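Local structure of isoaspartyl dipeptidase (7CF6) at residues L101-I106 and G132-P137; E160-D165 and N197-S202; V66-G71 and T95-C100. The protein probably hydrolyses beta-aspartyl (isoaspartyl) dipeptides as a zinc-dependent M38 metallopeptidase, and binds such a dipeptide beside two zinc ions. All coordinates share one frame; numbering follows the deposited sequence.

Overall arrangement
The three contacts surround one site that holds two zinc ions and the dipeptide, at the C-terminal ends of parallel strands in the TIM barrel of an amidohydrolase. Contact 3 (66-71 with 95-100) comes first along the chain and lies at the end of strand 55-66 and the loop after it, against strand 94-99; contact 1 (101-106 with 132-137) uses the loops after strands 94-99 and 126-131; contact 2 (160-165 with 197-202) follows on strands 155-163 and 195-200. Centres of contacts 1 and 2 are about 11 Å apart, 1 and 3 about 15 Å, 2 and 3 about 17 Å. All three touch the dipeptide, and contacts 2 and 3 share a zinc ion.

Contact 1: L101-I106 and G132-P137; sequences LGTDGI and GSYRVP. With FWO ((2S)-2-[[(3S)-3-azanyl-4-oxidanyl-4-oxidanylidene-butanoyl]amino]-4-methyl-pentanoic acid), chain P.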
loop_
_atom_site.group_PDB
_atom_site.type_symbol
_atom_site.label_atom_id
_atom_site.label_comp_id
_atom_site.label_asym_id
_atom_site.label_seq_id
_atom_site.Cartn_x
_atom_site.Cartn_y
_atom_site.Cartn_z
ATOM N N LEU B 101 -18.489 -2.215 -19.241
ATOM C CA LEU B 101 -18.011 -0.801 -19.248
ATOM C C LEU B 101 -17.298 -0.468 -20.576
ATOM O O LEU B 101 -16.993 -1.359 -21.372
ATOM C CB LEU B 101 -17.092 -0.559 -18.045
ATOM C CG LEU B 101 -17.772 -0.695 -16.678
ATOM C CD1 LEU B 101 -16.938 -0.070 -15.576
ATOM C CD2 LEU B 101 -19.171 -0.098 -16.695
ATOM N N GLY B 102 -17.085 0.815 -20.831
ATOM C CA GLY B 102 -16.495 1.299 -22.086
ATOM C C GLY B 102 -15.404 2.335 -21.847
ATOM O O GLY B 102 -14.489 2.090 -21.037
ATOM N N THR B 103 -15.479 3.458 -22.559
ATOM C CA THR B 103 -14.428 4.506 -22.584
ATOM C C THR B 103 -14.184 5.019 -21.157
ATOM O O THR B 103 -12.989 4.996 -20.739
ATOM C CB THR B 103 -14.843 5.607 -23.555
ATOM O OG1 THR B 103 -15.167 4.916 -24.767
ATOM C CG2 THR B 103 -13.767 6.653 -23.725
ATOM N N ASP B 104 -15.270 5.417 -20.456
ATOM C CA ASP B 104 -15.264 5.882 -19.038
ATOM C C ASP B 104 -15.205 4.682 -18.073
ATOM O O ASP B 104 -16.167 3.888 -18.015
ATOM C CB ASP B 104 -16.476 6.758 -18.709
ATOM C CG ASP B 104 -16.289 7.631 -17.474
ATOM O OD1 ASP B 104 -15.355 7.353 -16.661
ATOM O OD2 ASP B 104 -17.071 8.606 -17.335
ATOM N N GLY B 105 -14.076 4.565 -17.369
ATOM C CA GLY B 105 -13.821 3.630 -16.266
ATOM C C GLY B 105 -13.392 4.405 -15.046
ATOM O O GLY B 105 -12.832 3.785 -14.140
ATOM N N ILE B 106 -13.657 5.717 -15.028
ATOM C CA ILE B 106 -13.356 6.625 -13.883
ATOM C C ILE B 106 -14.644 6.947 -13.121
ATOM O O ILE B 106 -14.584 6.913 -11.888
ATOM C CB ILE B 106 -12.682 7.924 -14.350
ATOM C CG1 ILE B 106 -11.317 7.666 -14.991
ATOM C CG2 ILE B 106 -12.584 8.909 -13.196
ATOM C CD1 ILE B 106 -10.277 7.094 -14.051
ATOM N N GLY B 132 -13.310 -5.163 -15.760
ATOM C CA GLY B 132 -12.460 -4.271 -16.579
ATOM C C GLY B 132 -13.222 -3.228 -17.412
ATOM O O GLY B 132 -14.418 -2.963 -17.169
ATOM N N SER B 133 -12.534 -2.626 -18.376
ATOM C CA SER B 133 -13.103 -1.678 -19.361
ATOM C C SER B 133 -12.135 -1.581 -20.550
ATOM O O SER B 133 -11.168 -2.401 -20.587
ATOM C CB SER B 133 -13.339 -0.363 -18.685
ATOM O OG SER B 133 -12.122 0.150 -18.155
ATOM N N TYR B 134 -12.379 -0.635 -21.467
ATOM C CA TYR B 134 -11.443 -0.138 -22.512
ATOM C C TYR B 134 -9.989 -0.263 -22.045
ATOM O O TYR B 134 -9.205 -0.951 -22.713
ATOM C CB TYR B 134 -11.718 1.337 -22.833
ATOM C CG TYR B 134 -12.613 1.631 -24.011
ATOM C CD1 TYR B 134 -13.760 0.903 -24.256
ATOM C CD2 TYR B 134 -12.311 2.659 -24.893
ATOM C CE1 TYR B 134 -14.582 1.187 -25.338
ATOM C CE2 TYR B 134 -13.119 2.956 -25.986
ATOM C CZ TYR B 134 -14.275 2.227 -26.207
ATOM O OH TYR B 134 -15.081 2.520 -27.282
ATOM N N ARG B 135 -9.626 0.402 -20.951
ATOM C CA ARG B 135 -8.210 0.724 -20.630
ATOM C C ARG B 135 -7.445 -0.521 -20.178
ATOM O O ARG B 135 -8.042 -1.363 -19.493
ATOM C CB ARG B 135 -8.148 1.774 -19.515
ATOM C CG ARG B 135 -6.750 2.280 -19.172
ATOM C CD ARG B 135 -6.808 3.379 -18.112
ATOM N NE ARG B 135 -5.929 3.083 -16.992
ATOM C CZ ARG B 135 -4.649 3.423 -16.896
ATOM N NH1 ARG B 135 -4.050 4.114 -17.851
ATOM N NH2 ARG B 135 -3.956 3.053 -15.833
ATOM N N VAL B 136 -6.148 -0.571 -20.499
ATOM C CA VAL B 136 -5.146 -1.565 -20.001
ATOM C C VAL B 136 -4.062 -0.819 -19.217
ATOM O O VAL B 136 -3.396 0.056 -19.769
ATOM C CB VAL B 136 -4.533 -2.368 -21.166
ATOM C CG1 VAL B 136 -3.374 -3.236 -20.701
ATOM C CG2 VAL B 136 -5.583 -3.223 -21.885
ATOM N N PRO B 137 -3.816 -1.128 -17.916
ATOM C CA PRO B 137 -4.455 -2.253 -17.204
ATOM C C PRO B 137 -5.946 -2.134 -16.846
ATOM O O PRO B 137 -6.480 -1.032 -16.701
ATOM C CB PRO B 137 -3.631 -2.313 -15.914
ATOM C CG PRO B 137 -3.172 -0.888 -15.687
ATOM C CD PRO B 137 -2.875 -0.372 -17.073
HETATM C C10 FWO P . -18.590 2.907 -31.024
HETATM C C13 FWO P . -18.564 3.658 -27.144
HETATM C C15 FWO P . -17.306 3.177 -31.820
HETATM C C17 FWO P . -19.228 3.506 -24.678
HETATM O O01 FWO P . -16.694 2.203 -32.406
HETATM O O02 FWO P . -19.135 1.684 -28.336
HETATM O O03 FWO P . -16.876 4.376 -31.909
HETATM O O04 FWO P . -20.477 3.703 -24.781
HETATM O O05 FWO P . -18.652 3.878 -23.603
HETATM N N06 FWO P . -18.470 3.495 -29.680
HETATM N N07 FWO P . -18.733 1.425 -26.073
HETATM C C08 FWO P . -19.768 3.561 -31.769
HETATM C C09 FWO P . -19.693 3.570 -33.311
HETATM C C11 FWO P . -20.327 4.841 -33.902
HETATM C C12 FWO P . -20.407 2.310 -33.826
HETATM C C14 FWO P . -18.760 2.819 -28.412
HETATM C C16 FWO P . -18.407 2.842 -25.839
HETATM O O HOH W 1 -16.798 -4.315 -17.622
#
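In the ligand pocket at the C-terminal mouth of the amidohydrolase TIM barrel, Gly102 and Thr103 pack against Tyr134, joining the loops that follow the adjacent parallel strands 94-99 and 126-131. Beyond the strands the two backbones stay close without regular pairing: a weak hydrogen bond runs from Tyr134 N to Gly102 O (3.5 Å). Nearer the strand ends a water accepts from Leu101 N and lies 2.8 Å from Gly132 O, within hydrogen-bonding distance, while Leu101 CB rests 3.8 Å from Ser133 CB.

Tyr134 makes the largest single contribution to the contact. Its CD1 lies obliquely against the Gly102 peptide, and Thr103 covers one face, with CB 4.2 Å from the ring centroid in a CH-pi contact. With OG1 beside its own backbone N (chi1 -51°), the threonine hydroxyl also sits over that face, displaced toward the rim near CE2 and CZ. A small, branched residue suits this place, since its methine and hydroxyl can both lie on the ring. Tyr134 also stacks on His199, and its OH reaches to 3.6 Å from C16 of the dipeptide, the alpha carbon of the beta-aspartyl part. Replacing Tyr134 with an alanine would probably strip Thr103 of the surface it packs on and open a gap beside C16 and the His199 ring.

The following residue, Arg135, turns outward and forms a salt bridge through NH1 with Asp182 of the second subunit. In the other loop Asp104 OD1 accepts from Ile106 N, an Asx turn. Glycine suits position Gly102, because a CB there would run into O05 of the ligand carboxylate; with that path clear, Thr103 N gives O05 of the dipeptide a weak hydrogen bond of 3.4 Å.

Contact 2: E160-D165 and N197-S202; sequences EIAISD and NFHVGS. With ZN (zinc ion), chain Q; ZN (zinc ion), chain R; FWO ((2S)-2-[[(3S)-3-azanyl-4-oxidanyl-4-oxidanylidene-butanoyl]amino]-4-methyl-pentanoic acid), chain P.
Glu160-Ile163 and Asn197-Val200 run as parallel strands twisted 37° apart, laced by alternating backbone hydrogen bonds: Ile161 N to Asn197 O, His199 N to Ile161 O, Ile163 N to His199 O and Gly201 N to Ile163 O. Toward the barrel interior, Glu160 and His199 hold one zinc ion together, through Glu160 OE1 at 2.3 Å and His199 ND1 at 1.9 Å. The carboxylate and imidazole planes stand 88° apart, and the glutamate chain, extended beyond CG, takes its other oxygen to the second zinc, with OE2 2.6 Å from the metal. OE2 also accepts from the dipeptide amine, N07, at 2.9 Å. A long carboxylate side chain suits a place where two metals must be bridged.

With CG anti to the backbone N (chi1 169°), the His199 ring presents ND1 to zinc and NE2 to Asp165, whose OD2 lies 3.0 Å from NE2 and is met from above the carboxylate plane. Zinc at ND1 and this hydrogen bond at NE2 together fix the ring's rotation, while Asp165 OD1 is tied to Arg167 by a salt bridge. On the outer side of the sheet Ile163 CD1 packs 3.7 Å from Phe198 CD1, and both side chains touch Leu210 of helix 208-216. Helix 173-190 links the two strands in a beta-alpha-beta unit, with strand 126-131 flanking 155-163 and strand 224-227 flanking 195-200.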
loop_
_atom_site.group_PDB
_atom_site.type_symbol
_atom_site.label_atom_id
_atom_site.label_comp_id
_atom_site.label_asym_id
_atom_site.label_seq_id
_atom_site.Cartn_x
_atom_site.Cartn_y
_atom_site.Cartn_z
ATOM N N GLU B 160 -14.938 -4.153 -22.268
ATOM C CA GLU B 160 -14.450 -4.433 -23.612
ATOM C C GLU B 160 -13.054 -3.802 -23.732
ATOM O O GLU B 160 -12.977 -2.578 -23.531
ATOM C CB GLU B 160 -15.442 -3.930 -24.660
ATOM C CG GLU B 160 -15.994 -2.551 -24.365
ATOM C CD GLU B 160 -16.860 -1.923 -25.440
ATOM O OE1 GLU B 160 -16.700 -2.282 -26.632
ATOM O OE2 GLU B 160 -17.678 -1.046 -25.082
ATOM N N ILE B 161 -12.001 -4.611 -23.951
ATOM C CA ILE B 161 -10.589 -4.137 -24.081
ATOM C C ILE B 161 -10.449 -3.397 -25.410
ATOM O O ILE B 161 -10.842 -3.957 -26.456
ATOM C CB ILE B 161 -9.582 -5.293 -23.982
ATOM C CG1 ILE B 161 -9.684 -6.016 -22.634
ATOM C CG2 ILE B 161 -8.169 -4.800 -24.262
ATOM C CD1 ILE B 161 -9.704 -5.109 -21.405
ATOM N N ALA B 162 -9.920 -2.176 -25.361
ATOM C CA ALA B 162 -9.790 -1.280 -26.529
ATOM C C ALA B 162 -8.458 -1.551 -27.251
ATOM O O ALA B 162 -7.344 -1.366 -26.637
ATOM C CB ALA B 162 -9.911 0.148 -26.072
ATOM N N ILE B 163 -8.561 -2.005 -28.502
ATOM C CA ILE B 163 -7.392 -2.235 -29.392
ATOM C C ILE B 163 -7.696 -1.591 -30.741
ATOM O O ILE B 163 -8.859 -1.652 -31.166
ATOM C CB ILE B 163 -7.099 -3.734 -29.528
ATOM C CG1 ILE B 163 -8.256 -4.459 -30.214
ATOM C CG2 ILE B 163 -6.765 -4.328 -28.174
ATOM C CD1 ILE B 163 -7.927 -5.868 -30.633
ATOM N N SER B 164 -6.684 -1.029 -31.397
ATOM C CA SER B 164 -6.826 -0.364 -32.715
ATOM C C SER B 164 -7.850 0.767 -32.591
ATOM O O SER B 164 -8.785 0.833 -33.447
ATOM C CB SER B 164 -7.226 -1.338 -33.818
ATOM O OG SER B 164 -6.171 -2.230 -34.111
ATOM N N ASP B 165 -7.692 1.607 -31.557
ATOM C CA ASP B 165 -8.621 2.736 -31.232
ATOM C C ASP B 165 -7.789 3.909 -30.700
ATOM O O ASP B 165 -6.726 3.649 -30.045
ATOM C CB ASP B 165 -9.711 2.309 -30.237
ATOM C CG ASP B 165 -10.998 3.107 -30.336
ATOM O OD1 ASP B 165 -11.096 4.151 -29.659
ATOM O OD2 ASP B 165 -11.889 2.674 -31.078
ATOM N N ASN B 197 -13.822 -9.838 -24.306
ATOM C CA ASN B 197 -14.545 -9.067 -25.336
ATOM C C ASN B 197 -13.545 -8.033 -25.822
ATOM O O ASN B 197 -12.917 -7.403 -24.982
ATOM C CB ASN B 197 -15.835 -8.481 -24.767
ATOM C CG ASN B 197 -16.764 -7.941 -25.826
ATOM O OD1 ASN B 197 -16.310 -7.612 -26.915
ATOM N ND2 ASN B 197 -18.050 -7.841 -25.511
ATOM N N PHE B 198 -13.326 -7.947 -27.124
ATOM C CA PHE B 198 -12.413 -6.954 -27.742
ATOM C C PHE B 198 -13.294 -5.902 -28.411
ATOM O O PHE B 198 -14.155 -6.270 -29.254
ATOM C CB PHE B 198 -11.438 -7.623 -28.720
ATOM C CG PHE B 198 -10.301 -8.384 -28.081
ATOM C CD1 PHE B 198 -9.163 -7.729 -27.647
ATOM C CD2 PHE B 198 -10.365 -9.762 -27.910
ATOM C CE1 PHE B 198 -8.118 -8.431 -27.058
ATOM C CE2 PHE B 198 -9.319 -10.466 -27.326
ATOM C CZ PHE B 198 -8.197 -9.797 -26.893
ATOM N N HIS B 199 -13.121 -4.646 -27.990
ATOM C CA HIS B 199 -13.582 -3.436 -28.718
ATOM C C HIS B 199 -12.511 -3.018 -29.708
ATOM O O HIS B 199 -11.450 -2.579 -29.260
ATOM C CB HIS B 199 -13.818 -2.252 -27.797
ATOM C CG HIS B 199 -14.011 -0.988 -28.560
ATOM N ND1 HIS B 199 -15.217 -0.655 -29.131
ATOM C CD2 HIS B 199 -13.154 0.011 -28.857
ATOM C CE1 HIS B 199 -15.101 0.510 -29.732
ATOM N NE2 HIS B 199 -13.848 0.942 -29.580
ATOM N N VAL B 200 -12.827 -3.146 -30.990
ATOM C CA VAL B 200 -11.893 -2.966 -32.134
ATOM C C VAL B 200 -12.250 -1.645 -32.825
ATOM O O VAL B 200 -13.355 -1.534 -33.418
ATOM C CB VAL B 200 -11.993 -4.143 -33.118
ATOM C CG1 VAL B 200 -10.898 -4.056 -34.163
ATOM C CG2 VAL B 200 -11.978 -5.493 -32.403
ATOM N N GLY B 201 -11.347 -0.671 -32.749
ATOM C CA GLY B 201 -11.521 0.614 -33.437
ATOM C C GLY B 201 -11.310 0.486 -34.940
ATOM O O GLY B 201 -11.631 -0.568 -35.527
ATOM N N SER B 202 -10.779 1.544 -35.542
ATOM C CA SER B 202 -10.600 1.704 -37.003
ATOM C C SER B 202 -9.113 1.932 -37.308
ATOM O O SER B 202 -8.793 2.529 -38.345
ATOM C CB SER B 202 -11.494 2.815 -37.484
ATOM O OG SER B 202 -11.888 3.625 -36.389
HETATM ZN ZN ZN Q . -16.942 -0.664 -28.247
HETATM ZN ZN ZN R . -19.962 -1.000 -26.313
HETATM C C10 FWO P . -18.590 2.907 -31.024
HETATM C C13 FWO P . -18.564 3.658 -27.144
HETATM C C15 FWO P . -17.306 3.177 -31.820
HETATM C C17 FWO P . -19.228 3.506 -24.678
HETATM O O01 FWO P . -16.694 2.203 -32.406
HETATM O O02 FWO P . -19.135 1.684 -28.336
HETATM O O03 FWO P . -16.876 4.376 -31.909
HETATM O O04 FWO P . -20.477 3.703 -24.781
HETATM O O05 FWO P . -18.652 3.878 -23.603
HETATM N N06 FWO P . -18.470 3.495 -29.680
HETATM N N07 FWO P . -18.733 1.425 -26.073
HETATM C C08 FWO P . -19.768 3.561 -31.769
HETATM C C09 FWO P . -19.693 3.570 -33.311
HETATM C C11 FWO P . -20.327 4.841 -33.902
HETATM C C12 FWO P . -20.407 2.310 -33.826
HETATM C C14 FWO P . -18.760 2.819 -28.412
HETATM C C16 FWO P . -18.407 2.842 -25.839
#

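Contact 3: V66-G71 and T95-C100; sequences VHITGG and TTVVGC. With ZN (zinc ion), chain R; FWO ((2S)-2-[[(3S)-3-azanyl-4-oxidanyl-4-oxidanylidene-butanoyl]amino]-4-methyl-pentanoic acid), chain P.
His67 stands beside Cys100 where strands 55-66 and 94-99 end. Its CB leads away from segment 95-100, but CG lies beside the backbone N (chi1 -67°), which swings the ring back past Cys100. ND1 passes 3.2 Å from Cys100 O at an angle too poor for a hydrogen bond, and CE1 also lies near that oxygen. CD2 lies 4.2 Å from O04 of the dipeptide carboxylate, which stands over one face of the ring. Cys100 SG covers the opposite face, 4.2 Å from the ring centroid in a sulfur-aromatic contact. At the tip NE2 binds a zinc ion at 2.5 Å, the metal lying in the ring plane, and the dipeptide amine N07 is 3.3 Å from NE2.

The backbone behind the histidine is held by parallel pairing, Val66 N to Val98 O at 3.2 Å and Cys100 N to Val66 O at 3.0 Å. Val97 packs against both Val66 and Ile68, its CG2 4.1 Å from Ile68 CG2. Gly99 suits the same side because a side chain there would collide with Ile68 CG1.

Helix 110-121 covers Ile68 from outside. His65 and His67, on either side of Val66, form the His-X-His motif at the end of the first barrel strand, a hallmark of the amidohydrolase superfamily; Asp289 joins them at the metal centre, and Glu160 bridges its two zinc ions.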
loop_
_atom_site.group_PDB
_atom_site.type_symbol
_atom_site.label_atom_id
_atom_site.label_comp_id
_atom_site.label_asym_id
_atom_site.label_seq_id
_atom_site.Cartn_x
_atom_site.Cartn_y
_atom_site.Cartn_z
ATOM N N VAL B 66 -24.216 -4.770 -23.804
ATOM C CA VAL B 66 -25.135 -3.690 -23.335
ATOM C C VAL B 66 -24.479 -2.913 -22.182
ATOM O O VAL B 66 -23.922 -3.539 -21.254
ATOM C CB VAL B 66 -26.502 -4.271 -22.942
ATOM C CG1 VAL B 66 -27.544 -3.193 -22.693
ATOM C CG2 VAL B 66 -27.004 -5.233 -24.000
ATOM N N HIS B 67 -24.532 -1.579 -22.262
ATOM C CA HIS B 67 -24.079 -0.630 -21.211
ATOM C C HIS B 67 -25.229 -0.377 -20.235
ATOM O O HIS B 67 -25.792 0.716 -20.249
ATOM C CB HIS B 67 -23.552 0.641 -21.877
ATOM C CG HIS B 67 -22.308 0.358 -22.639
ATOM N ND1 HIS B 67 -21.059 0.401 -22.038
ATOM C CD2 HIS B 67 -22.126 -0.055 -23.910
ATOM C CE1 HIS B 67 -20.153 0.056 -22.918
ATOM N NE2 HIS B 67 -20.788 -0.242 -24.077
ATOM N N ILE B 68 -25.573 -1.381 -19.429
ATOM C CA ILE B 68 -26.829 -1.388 -18.618
ATOM C C ILE B 68 -26.811 -0.224 -17.611
ATOM O O ILE B 68 -27.893 0.206 -17.185
ATOM C CB ILE B 68 -27.022 -2.759 -17.934
ATOM C CG1 ILE B 68 -25.832 -3.153 -17.047
ATOM C CG2 ILE B 68 -27.323 -3.814 -18.983
ATOM C CD1 ILE B 68 -26.104 -4.319 -16.115
ATOM N N THR B 69 -25.625 0.270 -17.246
ATOM C CA THR B 69 -25.434 1.387 -16.288
ATOM C C THR B 69 -25.471 2.737 -17.012
ATOM O O THR B 69 -25.420 3.762 -16.321
ATOM C CB THR B 69 -24.108 1.243 -15.524
ATOM O OG1 THR B 69 -23.008 1.235 -16.435
ATOM C CG2 THR B 69 -24.082 -0.004 -14.672
ATOM N N GLY B 70 -25.514 2.735 -18.341
ATOM C CA GLY B 70 -25.110 3.890 -19.162
ATOM C C GLY B 70 -23.612 3.876 -19.441
ATOM O O GLY B 70 -22.857 3.168 -18.728
ATOM N N GLY B 71 -23.205 4.608 -20.480
ATOM C CA GLY B 71 -21.800 4.783 -20.896
ATOM C C GLY B 71 -21.607 6.105 -21.614
ATOM O O GLY B 71 -22.263 7.071 -21.241
ATOM N N THR B 95 -34.586 -11.300 -23.494
ATOM C CA THR B 95 -34.768 -11.906 -22.143
ATOM C C THR B 95 -33.447 -12.003 -21.375
ATOM O O THR B 95 -33.534 -12.122 -20.125
ATOM C CB THR B 95 -35.444 -13.273 -22.244
ATOM O OG1 THR B 95 -34.589 -14.123 -23.014
ATOM C CG2 THR B 95 -36.819 -13.154 -22.855
ATOM N N THR B 96 -32.301 -11.978 -22.067
ATOM C CA THR B 96 -30.951 -12.038 -21.429
ATOM C C THR B 96 -30.088 -10.898 -21.988
ATOM O O THR B 96 -30.212 -10.621 -23.199
ATOM C CB THR B 96 -30.281 -13.412 -21.606
ATOM O OG1 THR B 96 -31.119 -14.492 -21.164
ATOM C CG2 THR B 96 -28.951 -13.500 -20.895
ATOM N N VAL B 97 -29.301 -10.243 -21.126
ATOM C CA VAL B 97 -28.268 -9.252 -21.529
ATOM C C VAL B 97 -26.990 -9.509 -20.714
ATOM O O VAL B 97 -27.093 -9.975 -19.549
ATOM C CB VAL B 97 -28.770 -7.809 -21.355
ATOM C CG1 VAL B 97 -30.059 -7.589 -22.119
ATOM C CG2 VAL B 97 -28.932 -7.425 -19.886
ATOM N N VAL B 98 -25.837 -9.215 -21.320
ATOM C CA VAL B 98 -24.492 -9.216 -20.679
ATOM C C VAL B 98 -24.002 -7.767 -20.696
ATOM O O VAL B 98 -23.824 -7.238 -21.833
ATOM C CB VAL B 98 -23.528 -10.144 -21.446
ATOM C CG1 VAL B 98 -22.284 -10.481 -20.637
ATOM C CG2 VAL B 98 -24.229 -11.416 -21.915
ATOM N N GLY B 99 -23.791 -7.153 -19.520
ATOM C CA GLY B 99 -23.413 -5.724 -19.409
ATOM C C GLY B 99 -21.910 -5.525 -19.334
ATOM O O GLY B 99 -21.262 -6.390 -18.730
ATOM N N CYS B 100 -21.369 -4.446 -19.917
ATOM C CA CYS B 100 -19.910 -4.106 -19.915
ATOM C C CYS B 100 -19.704 -2.603 -19.635
ATOM O O CYS B 100 -20.654 -1.816 -19.804
ATOM C CB CYS B 100 -19.223 -4.505 -21.231
ATOM S SG CYS B 100 -20.070 -3.938 -22.734
HETATM ZN ZN ZN R . -19.962 -1.000 -26.313
HETATM C C10 FWO P . -18.590 2.907 -31.024
HETATM C C13 FWO P . -18.564 3.658 -27.144
HETATM C C15 FWO P . -17.306 3.177 -31.820
HETATM C C17 FWO P . -19.228 3.506 -24.678
HETATM O O01 FWO P . -16.694 2.203 -32.406
HETATM O O02 FWO P . -19.135 1.684 -28.336
HETATM O O03 FWO P . -16.876 4.376 -31.909
HETATM O O04 FWO P . -20.477 3.703 -24.781
HETATM O O05 FWO P . -18.652 3.878 -23.603
HETATM N N06 FWO P . -18.470 3.495 -29.680
HETATM N N07 FWO P . -18.733 1.425 -26.073
HETATM C C08 FWO P . -19.768 3.561 -31.769
HETATM C C09 FWO P . -19.693 3.570 -33.311
HETATM C C11 FWO P . -20.327 4.841 -33.902
HETATM C C12 FWO P . -20.407 2.310 -33.826
HETATM C C14 FWO P . -18.760 2.819 -28.412
HETATM C C16 FWO P . -18.407 2.842 -25.839
#